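Long-range contacts in sucrose 6(F)-phosphate phosphorylase (Thermoanaerobacterium thermosaccharolyticum DSM 571, PDB 6S9V), which is a phosphorylase of the alpha-amylase family, built round a parallel eight-stranded TIM-type barrel: residues A[109-115]-A[156-160]; A[61-67]-A[177-181]; A[56-60]-A[70-75]. All coordinates share one frame; numbering follows the deposited sequence.

Contact 1 of 3, residues A[109-115]-A[156-160]; sequences FQDFLKK and FKIEE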
loop_
_atom_site.group_PDB
_atom_site.type_symbol
_atom_site.label_atom_id
_atom_site.label_comp_id
_atom_site.label_asym_id
_atom_site.label_seq_id
_atom_site.Cartn_x
_atom_site.Cartn_y
_atom_site.Cartn_z
ATOM N N PHE A 109 -0.642 22.226 -14.683
ATOM C CA PHE A 109 0.744 22.667 -14.617
ATOM C C PHE A 109 1.269 23.168 -15.955
ATOM O O PHE A 109 2.086 24.097 -15.979
ATOM C CB PHE A 109 1.648 21.551 -14.108
ATOM C CG PHE A 109 2.996 22.045 -13.687
ATOM C CD1 PHE A 109 3.142 22.768 -12.514
ATOM C CD2 PHE A 109 4.108 21.832 -14.477
ATOM C CE1 PHE A 109 4.374 23.253 -12.133
ATOM C CE2 PHE A 109 5.340 22.304 -14.094
ATOM C CZ PHE A 109 5.475 23.012 -12.922
ATOM N N GLN A 110 0.834 22.584 -17.076
ATOM C CA GLN A 110 1.291 23.098 -18.363
ATOM C C GLN A 110 0.777 24.515 -18.600
ATOM O O GLN A 110 1.475 25.342 -19.202
ATOM C CB GLN A 110 0.899 22.154 -19.499
ATOM C CG GLN A 110 1.725 20.868 -19.460
ATOM C CD GLN A 110 1.583 20.002 -20.693
ATOM O OE1 GLN A 110 2.588 19.606 -21.293
ATOM N NE2 GLN A 110 0.351 19.709 -21.086
ATOM N N ASP A 111 -0.447 24.810 -18.153
ATOM C CA ASP A 111 -0.952 26.177 -18.257
ATOM C C ASP A 111 -0.099 27.119 -17.421
ATOM O O ASP A 111 0.258 28.214 -17.869
ATOM C CB ASP A 111 -2.412 26.228 -17.807
ATOM C CG ASP A 111 -3.092 27.534 -18.162
ATOM O OD1 ASP A 111 -3.499 27.694 -19.331
ATOM O OD2 ASP A 111 -3.230 28.394 -17.271
ATOM N N PHE A 112 0.282 26.677 -16.221
ATOM C CA PHE A 112 1.139 27.477 -15.359
ATOM C C PHE A 112 2.499 27.722 -15.996
ATOM O O PHE A 112 3.023 28.840 -15.944
ATOM C CB PHE A 112 1.313 26.781 -14.010
ATOM C CG PHE A 112 2.370 27.400 -13.147
ATOM C CD1 PHE A 112 2.172 28.645 -12.582
ATOM C CD2 PHE A 112 3.572 26.753 -12.929
ATOM C CE1 PHE A 112 3.145 29.228 -11.804
ATOM C CE2 PHE A 112 4.553 27.332 -12.148
ATOM C CZ PHE A 112 4.337 28.570 -11.583
ATOM N N LEU A 113 3.096 26.692 -16.603
ATOM C CA LEU A 113 4.392 26.895 -17.233
ATOM C C LEU A 113 4.293 27.843 -18.415
ATOM O O LEU A 113 5.272 28.513 -18.755
ATOM C CB LEU A 113 4.988 25.565 -17.680
ATOM C CG LEU A 113 5.518 24.649 -16.580
ATOM C CD1 LEU A 113 6.233 23.473 -17.229
ATOM C CD2 LEU A 113 6.451 25.378 -15.617
ATOM N N LYS A 114 3.127 27.899 -19.061
ATOM C CA LYS A 114 2.935 28.819 -20.173
ATOM C C LYS A 114 2.778 30.250 -19.675
ATOM O O LYS A 114 3.434 31.167 -20.181
ATOM C CB LYS A 114 1.716 28.389 -20.989
ATOM C CG LYS A 114 1.357 29.302 -22.160
ATOM C CD LYS A 114 0.020 28.871 -22.758
ATOM C CE LYS A 114 -0.514 29.852 -23.789
ATOM N NZ LYS A 114 -0.022 29.531 -25.160
ATOM N N LYS A 115 1.914 30.462 -18.680
ATOM C CA LYS A 115 1.509 31.803 -18.286
ATOM C C LYS A 115 2.076 32.266 -16.950
ATOM O O LYS A 115 1.889 33.435 -16.594
ATOM C CB LYS A 115 -0.023 31.911 -18.241
ATOM C CG LYS A 115 -0.704 31.642 -19.572
ATOM C CD LYS A 115 -2.218 31.675 -19.434
ATOM C CE LYS A 115 -2.909 31.314 -20.741
ATOM N NZ LYS A 115 -4.387 31.194 -20.581
ATOM N N PHE A 156 11.686 25.251 -13.448
ATOM C CA PHE A 156 11.029 25.246 -14.743
ATOM C C PHE A 156 11.116 26.634 -15.358
ATOM O O PHE A 156 11.261 27.637 -14.659
ATOM C CB PHE A 156 9.563 24.820 -14.630
ATOM C CG PHE A 156 9.379 23.440 -14.082
ATOM C CD1 PHE A 156 9.343 22.343 -14.926
ATOM C CD2 PHE A 156 9.248 23.236 -12.719
ATOM C CE1 PHE A 156 9.168 21.075 -14.418
ATOM C CE2 PHE A 156 9.080 21.975 -12.211
ATOM C CZ PHE A 156 9.039 20.891 -13.058
ATOM N N LYS A 157 11.004 26.675 -16.679
ATOM C CA LYS A 157 11.047 27.917 -17.439
ATOM C C LYS A 157 9.620 28.342 -17.748
ATOM O O LYS A 157 8.847 27.563 -18.315
ATOM C CB LYS A 157 11.838 27.724 -18.733
ATOM C CG LYS A 157 11.963 28.963 -19.607
ATOM C CD LYS A 157 12.547 28.602 -20.972
ATOM C CE LYS A 157 12.780 29.832 -21.836
ATOM N NZ LYS A 157 13.423 29.489 -23.138
ATOM N N ILE A 158 9.264 29.561 -17.357
ATOM C CA ILE A 158 7.953 30.103 -17.698
ATOM C C ILE A 158 8.034 30.634 -19.124
ATOM O O ILE A 158 8.885 31.470 -19.439
ATOM C CB ILE A 158 7.524 31.198 -16.714
ATOM C CG1 ILE A 158 7.557 30.673 -15.277
ATOM C CG2 ILE A 158 6.128 31.692 -17.051
ATOM C CD1 ILE A 158 6.746 29.393 -15.054
ATOM N N GLU A 159 7.149 30.145 -19.990
ATOM C CA GLU A 159 7.282 30.421 -21.414
ATOM C C GLU A 159 7.088 31.903 -21.703
ATOM O O GLU A 159 7.911 32.527 -22.383
ATOM C CB GLU A 159 6.280 29.568 -22.199
ATOM C CG GLU A 159 6.525 29.518 -23.703
ATOM C CD GLU A 159 5.599 30.424 -24.496
ATOM O OE1 GLU A 159 4.481 30.712 -24.018
ATOM O OE2 GLU A 159 5.989 30.846 -25.605
ATOM N N GLU A 160 6.017 32.490 -21.174
ATOM C CA GLU A 160 5.659 33.849 -21.556
ATOM C C GLU A 160 6.618 34.885 -20.982
ATOM O O GLU A 160 6.742 35.973 -21.556
ATOM C CB GLU A 160 4.214 34.135 -21.141
ATOM C CG GLU A 160 3.204 33.455 -22.071
ATOM C CD GLU A 160 1.759 33.744 -21.714
ATOM O OE1 GLU A 160 1.503 34.225 -20.589
ATOM O OE2 GLU A 160 0.875 33.469 -22.552
#

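Contact 2 of 3, residues A[61-67]-A[177-181]; sequences SGDRGFA and SEQID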
loop_
_atom_site.group_PDB
_atom_site.type_symbol
_atom_site.label_atom_id
_atom_site.label_comp_id
_atom_site.label_asym_id
_atom_site.label_seq_id
_atom_site.Cartn_x
_atom_site.Cartn_y
_atom_site.Cartn_z
ATOM N N SER A 61 2.735 10.311 -16.323
ATOM C CA SER A 61 3.986 10.647 -16.994
ATOM C C SER A 61 5.228 10.085 -16.302
ATOM O O SER A 61 6.352 10.467 -16.664
ATOM C CB SER A 61 4.119 12.164 -17.128
ATOM O OG SER A 61 4.348 12.781 -15.879
ATOM N N GLY A 62 5.066 9.186 -15.339
ATOM C CA GLY A 62 6.206 8.561 -14.695
ATOM C C GLY A 62 5.790 7.811 -13.451
ATOM O O GLY A 62 4.633 7.849 -13.029
ATOM N N ASP A 63 6.772 7.103 -12.871
ATOM C CA ASP A 63 6.601 6.442 -11.574
ATOM C C ASP A 63 5.475 5.408 -11.622
ATOM O O ASP A 63 4.709 5.245 -10.669
ATOM C CB ASP A 63 6.348 7.486 -10.479
ATOM C CG ASP A 63 6.750 7.000 -9.091
ATOM O OD1 ASP A 63 7.526 6.030 -8.996
ATOM O OD2 ASP A 63 6.288 7.595 -8.090
ATOM N N ARG A 64 5.392 4.702 -12.750
ATOM C CA ARG A 64 4.391 3.680 -13.037
ATOM C C ARG A 64 3.037 4.015 -12.424
ATOM O O ARG A 64 2.533 3.284 -11.561
ATOM C CB ARG A 64 4.874 2.299 -12.580
ATOM C CG ARG A 64 3.998 1.195 -13.134
ATOM C CD ARG A 64 4.613 -0.209 -13.070
ATOM N NE ARG A 64 3.654 -1.148 -13.638
ATOM C CZ ARG A 64 3.831 -2.453 -13.758
ATOM N NH1 ARG A 64 4.965 -3.020 -13.364
ATOM N NH2 ARG A 64 2.865 -3.192 -14.285
ATOM N N GLY A 65 2.451 5.128 -12.868
ATOM C CA GLY A 65 1.107 5.502 -12.512
ATOM C C GLY A 65 0.999 6.610 -11.484
ATOM O O GLY A 65 -0.051 7.256 -11.404
ATOM N N PHE A 66 2.043 6.853 -10.696
ATOM C CA PHE A 66 1.923 7.790 -9.583
ATOM C C PHE A 66 2.290 9.222 -9.967
ATOM O O PHE A 66 2.524 10.051 -9.078
ATOM C CB PHE A 66 2.755 7.303 -8.401
ATOM C CG PHE A 66 2.141 6.135 -7.685
ATOM C CD1 PHE A 66 1.239 6.333 -6.653
ATOM C CD2 PHE A 66 2.435 4.843 -8.068
ATOM C CE1 PHE A 66 0.668 5.257 -5.997
ATOM C CE2 PHE A 66 1.870 3.764 -7.426
ATOM C CZ PHE A 66 0.976 3.964 -6.396
ATOM N N ALA A 67 2.307 9.539 -11.265
ATOM C CA ALA A 67 2.374 10.919 -11.758
ATOM C C ALA A 67 1.156 11.164 -12.648
ATOM O O ALA A 67 1.274 11.309 -13.874
ATOM C CB ALA A 67 3.671 11.194 -12.516
ATOM N N SER A 177 11.449 17.150 -11.932
ATOM C CA SER A 177 10.581 16.025 -11.636
ATOM C C SER A 177 9.310 16.077 -12.473
ATOM O O SER A 177 8.845 17.146 -12.875
ATOM C CB SER A 177 10.201 16.015 -10.157
ATOM O OG SER A 177 9.232 15.016 -9.911
ATOM N N GLU A 178 8.752 14.892 -12.726
ATOM C CA GLU A 178 7.438 14.757 -13.338
ATOM C C GLU A 178 6.309 14.990 -12.354
ATOM O O GLU A 178 5.159 15.143 -12.779
ATOM C CB GLU A 178 7.275 13.360 -13.933
ATOM C CG GLU A 178 8.182 13.075 -15.119
ATOM C CD GLU A 178 7.813 13.857 -16.363
ATOM O OE1 GLU A 178 6.612 14.165 -16.547
ATOM O OE2 GLU A 178 8.726 14.129 -17.178
ATOM N N GLN A 179 6.611 14.999 -11.058
ATOM C CA GLN A 179 5.608 15.008 -10.001
ATOM C C GLN A 179 5.656 16.354 -9.287
ATOM O O GLN A 179 6.594 16.630 -8.529
ATOM C CB GLN A 179 5.847 13.849 -9.033
ATOM C CG GLN A 179 5.606 12.463 -9.655
ATOM C CD GLN A 179 6.301 11.345 -8.885
ATOM O OE1 GLN A 179 7.522 11.345 -8.741
ATOM N NE2 GLN A 179 5.525 10.377 -8.412
ATOM N N ILE A 180 4.651 17.190 -9.538
ATOM C CA ILE A 180 4.574 18.525 -8.957
ATOM C C ILE A 180 3.669 18.474 -7.734
ATOM O O ILE A 180 2.517 18.031 -7.826
ATOM C CB ILE A 180 4.039 19.552 -9.970
ATOM C CG1 ILE A 180 4.791 19.470 -11.303
ATOM C CG2 ILE A 180 4.127 20.956 -9.368
ATOM C CD1 ILE A 180 6.295 19.569 -11.180
ATOM N N ASP A 181 4.168 18.953 -6.598
ATOM C CA ASP A 181 3.378 18.909 -5.375
ATOM C C ASP A 181 2.187 19.857 -5.473
ATOM O O ASP A 181 2.291 20.964 -6.010
ATOM C CB ASP A 181 4.227 19.275 -4.155
ATOM C CG ASP A 181 5.097 18.128 -3.676
ATOM O OD1 ASP A 181 5.651 17.406 -4.524
ATOM O OD2 ASP A 181 5.258 17.973 -2.442
#

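Contact 3 of 3, residues A[56-60]-A[70-75]; sequences PPFPS and TYSEIE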
loop_
_atom_site.group_PDB
_atom_site.type_symbol
_atom_site.label_atom_id
_atom_site.label_comp_id
_atom_site.label_asym_id
_atom_site.label_seq_id
_atom_site.Cartn_x
_atom_site.Cartn_y
_atom_site.Cartn_z
ATOM N N PRO A 56 -2.497 2.729 -9.704
ATOM C CA PRO A 56 -3.013 3.890 -10.485
ATOM C C PRO A 56 -3.169 3.585 -11.962
ATOM O O PRO A 56 -2.178 3.341 -12.669
ATOM C CB PRO A 56 -1.945 4.965 -10.241
ATOM C CG PRO A 56 -1.431 4.656 -8.871
ATOM C CD PRO A 56 -1.454 3.141 -8.744
ATOM N N PRO A 57 -4.410 3.588 -12.465
ATOM C CA PRO A 57 -4.669 3.318 -13.888
ATOM C C PRO A 57 -4.919 4.557 -14.743
ATOM O O PRO A 57 -5.401 4.404 -15.869
ATOM C CB PRO A 57 -5.942 2.466 -13.816
ATOM C CG PRO A 57 -6.713 3.121 -12.683
ATOM C CD PRO A 57 -5.657 3.556 -11.675
ATOM N N PHE A 58 -4.631 5.754 -14.241
ATOM C CA PHE A 58 -4.865 6.980 -14.990
ATOM C C PHE A 58 -3.663 7.296 -15.869
ATOM O O PHE A 58 -2.551 6.828 -15.604
ATOM C CB PHE A 58 -5.162 8.116 -14.012
ATOM C CG PHE A 58 -5.978 7.663 -12.840
ATOM C CD1 PHE A 58 -7.316 7.358 -12.996
ATOM C CD2 PHE A 58 -5.397 7.483 -11.598
ATOM C CE1 PHE A 58 -8.061 6.909 -11.928
ATOM C CE2 PHE A 58 -6.143 7.042 -10.525
ATOM C CZ PHE A 58 -7.469 6.738 -10.698
ATOM N N PRO A 59 -3.854 8.069 -16.937
ATOM C CA PRO A 59 -2.700 8.510 -17.735
ATOM C C PRO A 59 -1.673 9.160 -16.828
ATOM O O PRO A 59 -2.009 9.994 -15.987
ATOM C CB PRO A 59 -3.296 9.513 -18.728
ATOM C CG PRO A 59 -4.759 9.247 -18.732
ATOM C CD PRO A 59 -5.103 8.729 -17.366
ATOM N N SER A 60 -0.414 8.758 -16.987
ATOM C CA SER A 60 0.634 9.148 -16.055
ATOM C C SER A 60 1.934 9.365 -16.808
ATOM O O SER A 60 2.225 8.676 -17.790
ATOM C CB SER A 60 0.809 8.083 -14.970
ATOM O OG SER A 60 1.920 8.333 -14.134
ATOM N N THR A 70 -4.470 13.157 -15.377
ATOM C CA THR A 70 -5.881 13.454 -15.197
ATOM C C THR A 70 -6.524 12.222 -14.585
ATOM O O THR A 70 -6.044 11.100 -14.782
ATOM C CB THR A 70 -6.569 13.815 -16.522
ATOM O OG1 THR A 70 -7.970 14.033 -16.299
ATOM C CG2 THR A 70 -6.412 12.696 -17.547
ATOM N N TYR A 71 -7.600 12.440 -13.830
ATOM C CA TYR A 71 -8.425 11.355 -13.322
ATOM C C TYR A 71 -9.726 11.185 -14.101
ATOM O O TYR A 71 -10.516 10.291 -13.782
ATOM C CB TYR A 71 -8.765 11.574 -11.847
ATOM C CG TYR A 71 -7.588 11.603 -10.901
ATOM C CD1 TYR A 71 -6.909 12.787 -10.642
ATOM C CD2 TYR A 71 -7.179 10.455 -10.240
ATOM C CE1 TYR A 71 -5.858 12.825 -9.753
ATOM C CE2 TYR A 71 -6.111 10.480 -9.354
ATOM C CZ TYR A 71 -5.453 11.665 -9.121
ATOM O OH TYR A 71 -4.405 11.685 -8.229
ATOM N N SER A 72 -9.970 12.028 -15.101
ATOM C CA SER A 72 -11.238 11.996 -15.821
ATOM C C SER A 72 -11.292 10.885 -16.859
ATOM O O SER A 72 -12.345 10.676 -17.468
ATOM C CB SER A 72 -11.495 13.354 -16.479
ATOM O OG SER A 72 -10.474 13.662 -17.413
ATOM N N GLU A 73 -10.195 10.167 -17.071
ATOM C CA GLU A 73 -10.208 8.999 -17.934
ATOM C C GLU A 73 -9.217 7.980 -17.397
ATOM O O GLU A 73 -8.264 8.314 -16.684
ATOM C CB GLU A 73 -9.865 9.332 -19.394
ATOM C CG GLU A 73 -8.460 9.829 -19.588
ATOM C CD GLU A 73 -8.002 9.819 -21.042
ATOM O OE1 GLU A 73 -8.849 9.736 -21.965
ATOM O OE2 GLU A 73 -6.776 9.908 -21.251
ATOM N N ILE A 74 -9.460 6.734 -17.757
ATOM C CA ILE A 74 -8.493 5.666 -17.543
ATOM C C ILE A 74 -7.487 5.700 -18.687
ATOM O O ILE A 74 -7.832 6.019 -19.831
ATOM C CB ILE A 74 -9.216 4.307 -17.452
ATOM C CG1 ILE A 74 -10.156 4.285 -16.235
ATOM C CG2 ILE A 74 -8.206 3.164 -17.422
ATOM C CD1 ILE A 74 -9.490 4.582 -14.905
ATOM N N GLU A 75 -6.231 5.395 -18.378
ATOM C CA GLU A 75 -5.201 5.277 -19.404
ATOM C C GLU A 75 -5.689 4.344 -20.514
ATOM O O GLU A 75 -5.975 3.172 -20.243
ATOM C CB GLU A 75 -3.911 4.759 -18.773
ATOM C CG GLU A 75 -2.874 4.196 -19.749
ATOM C CD GLU A 75 -2.551 5.143 -20.879
ATOM O OE1 GLU A 75 -2.445 6.361 -20.631
ATOM O OE2 GLU A 75 -2.402 4.659 -22.019
#

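Contact 1 of 3, residues A[109-115]-A[156-160]
Phe109 meets Phe156 in a T-shaped (edge-to-face) stack: CZ and CE2 at the rim of Phe109 point into one face of the Phe156 ring, with the planes 72° apart and the centroids separated by 5.0 Å. Phe109 reaches across because its CG stands anti to the backbone N (chi1 -165°), which carries the ring beyond the helix toward the strand. Leu113, one helical turn on, lies beside the same partner; its CD2 comes to 3.3 Å from Phe156 CB, a tight approach, while Leu113 CD1 lies near Phe156 CD1. The branched end of Leu113 thus fills the angle between the Phe156 ring and Ile158, whose CD1 lies over one face of the Phe112 ring, 4.2 Å from Phe112 CE2. Beyond this apolar group the backbones join. Glu159 N donates to Leu113 O at 2.8 Å, and Glu160 N gives a more bent bond to Lys114 O. The aliphatic part of Lys115 runs alongside Glu160, Lys115 CG being 3.5 Å from Glu160 OE1; flexible, charged chains suit a side of the contact that is at least partly open to solvent. Lys114 NZ stays 4.8 Å from Glu160 OE2, so any attraction there is probably modest. The arrangement is a helix C-terminus joined to the end of a beta-hairpin strand: carbonyls of the last turn of helix 107-115 accept N-H groups from the chain leaving strand 153-157, within the alpha-amylase family catalytic region.

Contact 2 of 3, residues A[61-67]-A[177-181]
Gln179 and Asp63 form one of three side-chain hydrogen bonds joining these segments. Gln179 NE2 lies 2.9 Å from Asp63 OD2, which it meets on the anti side and somewhat out of the carboxylate plane; carboxylate and amide are turned 77° apart. The same nitrogen donates to Phe66 O at 3.1 Å. This second bond is straight at the hydrogen (166°), yet the donor stands above the carbonyl plane. A primary amide suits the place, since its one nitrogen can serve both acceptors, and the two bonds together restrict its rotation. The third bond runs from Ser61 OG to Glu178 OE1, 2.7 Å away. With chi1 at 70°, Ser61 OG sits between its own backbone N and carbonyl carbon, facing the bent Glu178 chain.

Glu178 has a second partner outside: its OE2 makes a salt bridge with Arg105, so the two oxygens of this carboxylate have different partners. Asp63 OD2 is also hydrogen-bonded to a bound BTB molecule.

Apolar contact is slight. The small Ala67 CB rests 3.7 Å from Gln179 CG, allowing the backbones to come close. Within 177-181, Ser177 OG accepts from Gln179 N, making an ST turn just ahead of the strand.

Segment 61-67 belongs to the loop between barrel strand 51-54 and helix 81-88, and it meets strand 179-181, which pairs antiparallel with 101-103.

Contact 3 of 3, residues A[56-60]-A[70-75]
Phe58 and Tyr71 pack edge to face at the apolar centre: Tyr71 CD2 sits over the middle of the Phe58 ring, 3.6 Å from Phe58 CE2, with the planes inclined at 59°. On the opposite face of Phe58 lies CD of Pro57, so the flat ring is held between a tyrosine edge and a rigid proline. Ile74 closes a further flank, its CD1 reaching both Pro57 CG (3.8 Å) and Phe58 CD1. With CG1 of Ile74 anti to the carbonyl carbon (chi1 -63°) and a bend at chi2 (-56°), CD1 comes to that pair. Outward, Pro59 packs on Thr70 and Glu73: its CG is 4.0 Å from Thr70 CG2 and 3.3 Å from Glu73 OE2. Thr70 O is buried beside Phe58 CB and has no partner in the model. At the polar edge Glu75 N donates to Pro57 O (2.8 Å); Glu75 OE2 is hydrogen-bonded to Lys77 N, and Thr70 OG1 is hydrogen-bonded to Ser72 OG. Both segments belong to the loop between barrel strand 51-54 and helix 81-88. Phe58 and Ile74 touch Trp81 on that helix, whereas Tyr71 packs on Leu97 of strand 92-97 and its OH is hydrogen-bonded to Met98 N.

All three contacts lie on the same side of the chain's centre. Contacts 2 and 3 are neighbours, centres 12 Å apart, and their segments alternate along the chain, 56-60, 61-67, 70-75 and then 177-181, the first three within one loop. They touch directly, Phe66 CZ lying 3.5 Å from Pro56 CD. Contact 1 is farther out, with centres 18 Å from contact 2 and 22 Å from contact 3, and its segments fall between those of contact 2 in sequence. Ile180 bridges contacts 1 and 2, its CD1 lying 3.6 Å from Phe156 CZ. Bound BTB and sulfate, both probably from the crystallisation liquor, lie about 2 Å from the Asp63 side chain (nearest atoms) and may mark a pocket.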